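Long-range contacts in pectate lyase (Bacillus, PDB 3VMV), which probably cleaves polygalacturonate as a secreted pectate lyase of polysaccharide lyase family 1, built on a parallel beta-helix: residues 167-172 / 195-200; 199-204 / 221-226. All coordinates share one frame; numbering follows the deposited sequence.

Contact 1: 167-172 / 195-200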
loop_
_atom_site.group_PDB
_atom_site.type_symbol
_atom_site.label_atom_id
_atom_site.label_comp_id
_atom_site.label_asym_id
_atom_site.label_seq_id
_atom_site.Cartn_x
_atom_site.Cartn_y
_atom_site.Cartn_z
ATOM N N VAL A 167 3.457 4.985 0.446
ATOM C CA VAL A 167 2.453 4.447 1.338
ATOM C C VAL A 167 2.917 4.858 2.736
ATOM O O VAL A 167 3.926 4.331 3.237
ATOM C CB VAL A 167 2.463 2.933 1.218
ATOM C CG1 VAL A 167 1.492 2.255 2.211
ATOM C CG2 VAL A 167 2.098 2.549 -0.237
ATOM N N SER A 168 2.196 5.789 3.326
ATOM C CA SER A 168 2.649 6.415 4.571
ATOM C C SER A 168 1.555 6.550 5.602
ATOM O O SER A 168 0.409 6.850 5.291
ATOM C CB SER A 168 3.255 7.789 4.241
ATOM O OG SER A 168 2.323 8.649 3.605
ATOM N N TRP A 169 1.934 6.396 6.871
ATOM C CA TRP A 169 1.028 6.727 7.985
ATOM C C TRP A 169 -0.276 5.933 8.018
ATOM O O TRP A 169 -1.254 6.399 8.566
ATOM C CB TRP A 169 0.719 8.246 8.042
ATOM C CG TRP A 169 1.992 9.047 8.311
ATOM C CD1 TRP A 169 2.704 9.805 7.403
ATOM C CD2 TRP A 169 2.645 9.207 9.588
ATOM N NE1 TRP A 169 3.761 10.429 8.059
ATOM C CE2 TRP A 169 3.759 10.063 9.380
ATOM C CE3 TRP A 169 2.404 8.699 10.875
ATOM C CZ2 TRP A 169 4.640 10.432 10.427
ATOM C CZ3 TRP A 169 3.274 9.085 11.921
ATOM C CH2 TRP A 169 4.377 9.942 11.664
ATOM N N ASN A 170 -0.282 4.735 7.428
ATOM C CA ASN A 170 -1.505 3.947 7.410
ATOM C C ASN A 170 -1.480 2.891 8.471
ATOM O O ASN A 170 -0.410 2.536 8.981
ATOM C CB ASN A 170 -1.641 3.211 6.064
ATOM C CG ASN A 170 -1.599 4.151 4.866
ATOM O OD1 ASN A 170 -2.577 4.848 4.591
ATOM N ND2 ASN A 170 -0.490 4.112 4.096
ATOM N N LYS A 171 -2.643 2.352 8.801
ATOM C CA LYS A 171 -2.679 1.123 9.622
ATOM C C LYS A 171 -3.136 -0.011 8.716
ATOM O O LYS A 171 -4.077 0.157 7.946
ATOM C CB LYS A 171 -3.662 1.259 10.765
ATOM C CG LYS A 171 -3.282 2.381 11.757
ATOM C CD LYS A 171 -4.248 2.354 12.957
ATOM C CE LYS A 171 -3.810 3.383 14.018
ATOM N NZ LYS A 171 -4.707 3.281 15.218
ATOM N N PHE A 172 -2.403 -1.130 8.766
ATOM C CA PHE A 172 -2.776 -2.373 8.076
ATOM C C PHE A 172 -2.918 -3.398 9.203
ATOM O O PHE A 172 -1.942 -3.695 9.901
ATOM C CB PHE A 172 -1.611 -2.854 7.195
ATOM C CG PHE A 172 -1.329 -2.007 5.984
ATOM C CD1 PHE A 172 -1.811 -2.405 4.731
ATOM C CD2 PHE A 172 -0.593 -0.819 6.082
ATOM C CE1 PHE A 172 -1.554 -1.676 3.581
ATOM C CE2 PHE A 172 -0.322 -0.080 4.942
ATOM C CZ PHE A 172 -0.828 -0.497 3.674
ATOM N N THR A 195 7.930 3.549 -1.680
ATOM C CA THR A 195 8.344 3.868 -0.313
ATOM C C THR A 195 7.210 3.501 0.630
ATOM O O THR A 195 6.056 3.902 0.397
ATOM C CB THR A 195 8.544 5.397 -0.213
ATOM O OG1 THR A 195 9.569 5.795 -1.123
ATOM C CG2 THR A 195 8.928 5.826 1.226
ATOM N N TYR A 196 7.550 2.856 1.740
ATOM C CA TYR A 196 6.624 2.662 2.840
ATOM C C TYR A 196 7.238 3.289 4.080
ATOM O O TYR A 196 8.335 2.909 4.474
ATOM C CB TYR A 196 6.424 1.177 3.133
ATOM C CG TYR A 196 5.860 0.347 2.012
ATOM C CD1 TYR A 196 4.511 0.062 1.944
ATOM C CD2 TYR A 196 6.682 -0.176 1.029
ATOM C CE1 TYR A 196 4.009 -0.730 0.895
ATOM C CE2 TYR A 196 6.167 -0.967 -0.019
ATOM C CZ TYR A 196 4.826 -1.231 -0.045
ATOM O OH TYR A 196 4.344 -2.004 -1.103
ATOM N N HIS A 197 6.536 4.223 4.707
ATOM C CA HIS A 197 7.053 4.782 5.954
ATOM C C HIS A 197 5.971 5.133 6.933
ATOM O O HIS A 197 4.851 5.508 6.578
ATOM C CB HIS A 197 8.011 5.992 5.671
ATOM C CG HIS A 197 7.322 7.259 5.285
ATOM N ND1 HIS A 197 6.930 8.206 6.215
ATOM C CD2 HIS A 197 6.955 7.748 4.074
ATOM C CE1 HIS A 197 6.358 9.222 5.580
ATOM N NE2 HIS A 197 6.356 8.963 4.281
ATOM N N HIS A 198 6.299 4.970 8.214
ATOM C CA HIS A 198 5.382 5.320 9.304
ATOM C C HIS A 198 4.057 4.600 9.269
ATOM O O HIS A 198 3.058 5.127 9.710
ATOM C CB HIS A 198 5.210 6.840 9.411
ATOM C CG HIS A 198 6.448 7.536 9.880
ATOM N ND1 HIS A 198 7.397 8.040 9.011
ATOM C CD2 HIS A 198 6.927 7.736 11.129
ATOM C CE1 HIS A 198 8.381 8.579 9.717
ATOM N NE2 HIS A 198 8.113 8.418 11.002
ATOM N N ASN A 199 4.059 3.379 8.755
ATOM C CA ASN A 199 2.844 2.567 8.849
ATOM C C ASN A 199 2.884 1.664 10.065
ATOM O O ASN A 199 3.964 1.287 10.553
ATOM C CB ASN A 199 2.698 1.661 7.608
ATOM C CG ASN A 199 2.659 2.453 6.306
ATOM O OD1 ASN A 199 1.660 3.080 5.966
ATOM N ND2 ASN A 199 3.802 2.464 5.575
ATOM N N TYR A 200 1.698 1.250 10.481
ATOM C CA TYR A 200 1.527 0.227 11.495
ATOM C C TYR A 200 1.067 -1.043 10.788
ATOM O O TYR A 200 0.029 -1.013 10.088
ATOM C CB TYR A 200 0.405 0.681 12.409
ATOM C CG TYR A 200 0.128 -0.133 13.649
ATOM C CD1 TYR A 200 1.159 -0.584 14.483
ATOM C CD2 TYR A 200 -1.183 -0.403 14.035
ATOM C CE1 TYR A 200 0.877 -1.283 15.647
ATOM C CE2 TYR A 200 -1.446 -1.110 15.195
ATOM C CZ TYR A 200 -0.436 -1.514 15.995
ATOM O OH TYR A 200 -0.681 -2.210 17.182
#
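Asn-199 and Asn-170 join their side-chain amides by hydrogen bonds between neighbouring turns of the parallel beta-helix, an asparagine ladder that lines the corner between two strands. The two amide planes lie 7° apart and the side chains point the same way, as expected for equivalent positions of successive coils. Asn-199 OD1 is gripped twice, by Asn-170 N at 2.9 Å and by Asn-170 ND2 at 3.0 Å, neither donor lying in its carbonyl plane. The other end of the amide, Asn-199 ND2, sends a nearly straight bond (170°) to Val-167 O. That bond arrives from above the carbonyl plane, which leaves the more axial approach to the second donor, His-197 N. CG of both asparagines is anti to its own carbonyl carbon and beside the backbone N, and from there the Asn-199 amide reaches Val-167 O.

Around the corner, at Trp-169 and His-198, both backbones take positive phi, and their rings form an offset stack, centroids 4.2 Å apart and planes at 13°. His-198 CB sits over the centre of the six-membered tryptophan ring, a CH-pi contact, while the imidazole slides toward its rim, with CD2 3.4 Å from Trp-169 CH2. His-197 ND1 and His-198 ND1 share a hydrogen bond of 2.8 Å that holds the imidazoles edge to edge. Ser-168 CB covers one face of the His-197 ring.

Farther out, His-136 stacks on Trp-169 and Gln-307 bonds His-198 NE2. Asn-137 N bonds Asn-170 OD1 and Ile-134 O takes Asn-170 ND2, which repeats the same bonding toward the preceding coil. Parallel strand pairing resumes beyond the corner, where Phe-172 N meets Tyr-200 O at 2.8 Å.

Contact 2: 199-204 / 221-226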
loop_
_atom_site.group_PDB
_atom_site.type_symbol
_atom_site.label_atom_id
_atom_site.label_comp_id
_atom_site.label_asym_id
_atom_site.label_seq_id
_atom_site.Cartn_x
_atom_site.Cartn_y
_atom_site.Cartn_z
ATOM N N ASN A 199 4.059 3.379 8.755
ATOM C CA ASN A 199 2.844 2.567 8.849
ATOM C C ASN A 199 2.884 1.664 10.065
ATOM O O ASN A 199 3.964 1.287 10.553
ATOM C CB ASN A 199 2.698 1.661 7.608
ATOM C CG ASN A 199 2.659 2.453 6.306
ATOM O OD1 ASN A 199 1.660 3.080 5.966
ATOM N ND2 ASN A 199 3.802 2.464 5.575
ATOM N N TYR A 200 1.698 1.250 10.481
ATOM C CA TYR A 200 1.527 0.227 11.495
ATOM C C TYR A 200 1.067 -1.043 10.788
ATOM O O TYR A 200 0.029 -1.013 10.088
ATOM C CB TYR A 200 0.405 0.681 12.409
ATOM C CG TYR A 200 0.128 -0.133 13.649
ATOM C CD1 TYR A 200 1.159 -0.584 14.483
ATOM C CD2 TYR A 200 -1.183 -0.403 14.035
ATOM C CE1 TYR A 200 0.877 -1.283 15.647
ATOM C CE2 TYR A 200 -1.446 -1.110 15.195
ATOM C CZ TYR A 200 -0.436 -1.514 15.995
ATOM O OH TYR A 200 -0.681 -2.210 17.182
ATOM N N PHE A 201 1.854 -2.111 10.926
ATOM C CA PHE A 201 1.540 -3.419 10.326
ATOM C C PHE A 201 1.285 -4.371 11.473
ATOM O O PHE A 201 2.226 -4.808 12.118
ATOM C CB PHE A 201 2.739 -3.899 9.508
ATOM C CG PHE A 201 3.115 -2.986 8.338
ATOM C CD1 PHE A 201 2.237 -2.757 7.272
ATOM C CD2 PHE A 201 4.381 -2.417 8.267
ATOM C CE1 PHE A 201 2.630 -1.943 6.195
ATOM C CE2 PHE A 201 4.805 -1.659 7.179
ATOM C CZ PHE A 201 3.911 -1.391 6.138
ATOM N N ASN A 202 0.034 -4.727 11.762
ATOM C CA ASN A 202 -0.263 -5.406 13.025
ATOM C C ASN A 202 -1.259 -6.568 12.833
ATOM O O ASN A 202 -2.300 -6.403 12.210
ATOM C CB ASN A 202 -0.859 -4.372 13.996
ATOM C CG ASN A 202 -1.343 -4.996 15.267
ATOM O OD1 ASN A 202 -0.570 -5.632 15.983
ATOM N ND2 ASN A 202 -2.612 -4.782 15.583
ATOM N N ASN A 203 -0.940 -7.710 13.427
ATOM C CA ASN A 203 -1.825 -8.892 13.379
ATOM C C ASN A 203 -2.115 -9.322 11.935
ATOM O O ASN A 203 -3.276 -9.333 11.468
ATOM C CB ASN A 203 -3.099 -8.711 14.187
ATOM C CG ASN A 203 -3.865 -10.004 14.314
ATOM O OD1 ASN A 203 -3.282 -11.060 14.582
ATOM N ND2 ASN A 203 -5.174 -9.929 14.160
ATOM N N LEU A 204 -1.021 -9.682 11.245
ATOM C CA LEU A 204 -1.043 -10.032 9.824
ATOM C C LEU A 204 -0.427 -11.381 9.678
ATOM O O LEU A 204 0.398 -11.779 10.507
ATOM C CB LEU A 204 -0.239 -9.017 8.981
ATOM C CG LEU A 204 -0.670 -7.562 9.215
ATOM C CD1 LEU A 204 0.387 -6.671 8.565
ATOM C CD2 LEU A 204 -2.068 -7.280 8.642
ATOM N N ASN A 221 8.594 2.181 9.995
ATOM C CA ASN A 221 7.331 1.441 10.223
ATOM C C ASN A 221 7.388 0.639 11.523
ATOM O O ASN A 221 8.494 0.372 12.049
ATOM C CB ASN A 221 7.042 0.479 9.068
ATOM C CG ASN A 221 7.055 1.162 7.723
ATOM O OD1 ASN A 221 6.096 1.850 7.330
ATOM N ND2 ASN A 221 8.159 0.993 6.998
ATOM N N TYR A 222 6.204 0.274 12.033
ATOM C CA TYR A 222 6.038 -0.513 13.246
ATOM C C TYR A 222 5.340 -1.790 12.847
ATOM O O TYR A 222 4.180 -1.742 12.463
ATOM C CB TYR A 222 5.206 0.304 14.245
ATOM C CG TYR A 222 4.900 -0.298 15.599
ATOM C CD1 TYR A 222 5.492 -1.476 16.017
ATOM C CD2 TYR A 222 4.085 0.385 16.477
ATOM C CE1 TYR A 222 5.169 -1.987 17.299
ATOM C CE2 TYR A 222 3.771 -0.123 17.735
ATOM C CZ TYR A 222 4.343 -1.286 18.132
ATOM O OH TYR A 222 4.028 -1.734 19.386
ATOM N N PHE A 223 6.099 -2.885 12.864
ATOM C CA PHE A 223 5.603 -4.234 12.533
ATOM C C PHE A 223 5.335 -4.951 13.846
ATOM O O PHE A 223 6.217 -4.971 14.732
ATOM C CB PHE A 223 6.684 -5.014 11.813
ATOM C CG PHE A 223 7.106 -4.487 10.438
ATOM C CD1 PHE A 223 6.712 -5.165 9.290
ATOM C CD2 PHE A 223 7.947 -3.380 10.308
ATOM C CE1 PHE A 223 7.178 -4.810 8.030
ATOM C CE2 PHE A 223 8.418 -2.988 9.057
ATOM C CZ PHE A 223 8.013 -3.691 7.891
ATOM N N LYS A 224 4.156 -5.572 14.003
ATOM C CA LYS A 224 3.793 -6.187 15.279
ATOM C C LYS A 224 2.934 -7.402 15.028
ATOM O O LYS A 224 1.966 -7.341 14.255
ATOM C CB LYS A 224 2.993 -5.186 16.121
ATOM C CG LYS A 224 2.647 -5.686 17.508
ATOM C CD LYS A 224 2.016 -4.537 18.317
ATOM C CE LYS A 224 1.874 -4.924 19.778
ATOM N NZ LYS A 224 1.015 -6.112 19.951
ATOM N N ASP A 225 3.274 -8.498 15.704
ATOM C CA ASP A 225 2.389 -9.675 15.716
ATOM C C ASP A 225 2.110 -10.146 14.300
ATOM O O ASP A 225 0.972 -10.251 13.848
ATOM C CB ASP A 225 1.112 -9.380 16.498
ATOM C CG ASP A 225 1.367 -9.211 18.003
ATOM O OD1 ASP A 225 2.443 -9.606 18.511
ATOM O OD2 ASP A 225 0.448 -8.734 18.689
ATOM N N ILE A 226 3.200 -10.445 13.599
ATOM C CA ILE A 226 3.096 -10.952 12.230
ATOM C C ILE A 226 3.365 -12.445 12.308
ATOM O O ILE A 226 4.452 -12.882 12.718
ATOM C CB ILE A 226 4.021 -10.178 11.292
ATOM C CG1 ILE A 226 3.518 -8.711 11.203
ATOM C CG2 ILE A 226 4.016 -10.831 9.858
ATOM C CD1 ILE A 226 4.408 -7.749 10.415
HETATM O O HOH W 1 -1.563 -7.288 17.817
HETATM O O HOH W 2 -0.682 -12.448 14.306
#
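The Phe-223 ring carries Phe-201 CD2 over the centre of one face, 3.6 Å above its plane, and has Ile-226 CD1 at its edge; the phenyls are an oblique pair at 45°. One face of the Phe-201 ring is covered near its rim by Asn-199 CB. Across the sheet, Tyr-200 CE1 lies over one face of the Tyr-222 ring, toward the rim, and Tyr-222 CG is in plane at the edge of the Tyr-200 ring, again an oblique pair. Asn-202 CB lies 3.4 Å above one face of the Tyr-200 ring. In both tyrosines CG is anti to the backbone N (chi1 -173° and -180°), which lays the rings side by side, beneath Val-316 of helix 309-319.

Asn-221 continues the amide row: its OD1 takes Asn-199 N at 2.9 Å and Asn-199 ND2 at 3.0 Å. Strands 200-202 and 222-226 run parallel, their axes 4.7 Å apart, with Phe-201 N to Tyr-222 O and Lys-224 N to Phe-201 O both 2.8 Å.

At the far end Lys-224 NZ forms a salt bridge with Asp-225 OD2 (3.0 Å), from above the carboxylate plane. One water donates to this OD2 and to Asn-202 OD1, while Glu-173 holds Asn-202 ND2. The phenylalanines and asparagine ladder face inside the coil and the tyrosines line its outer face, in-register rows typical of the parallel beta-helix of pectate lyases.

How the contacts relate
Contacts 1 and 2 are successive rungs on one side of the beta-helix, their centres 10 Å apart, and they share Asn-199 and Tyr-200. Strand 200-202 is therefore the middle of three neighbours, flanked by strand 165-175 and strand 222-226; Phe-172 O and Asn-202 N, 2.9 Å apart, probably form another hydrogen bond in the first of these pairings. Asn-170, Asn-199 and Asn-221 run as one ladder through both contacts. Its last member probably also bonds back to contact 1, with Asn-221 ND2 3.2 Å from Tyr-196 O. Phe-172 meets Phe-201 at about 40°, so a row of inclined phenylalanine rings runs through all three coils.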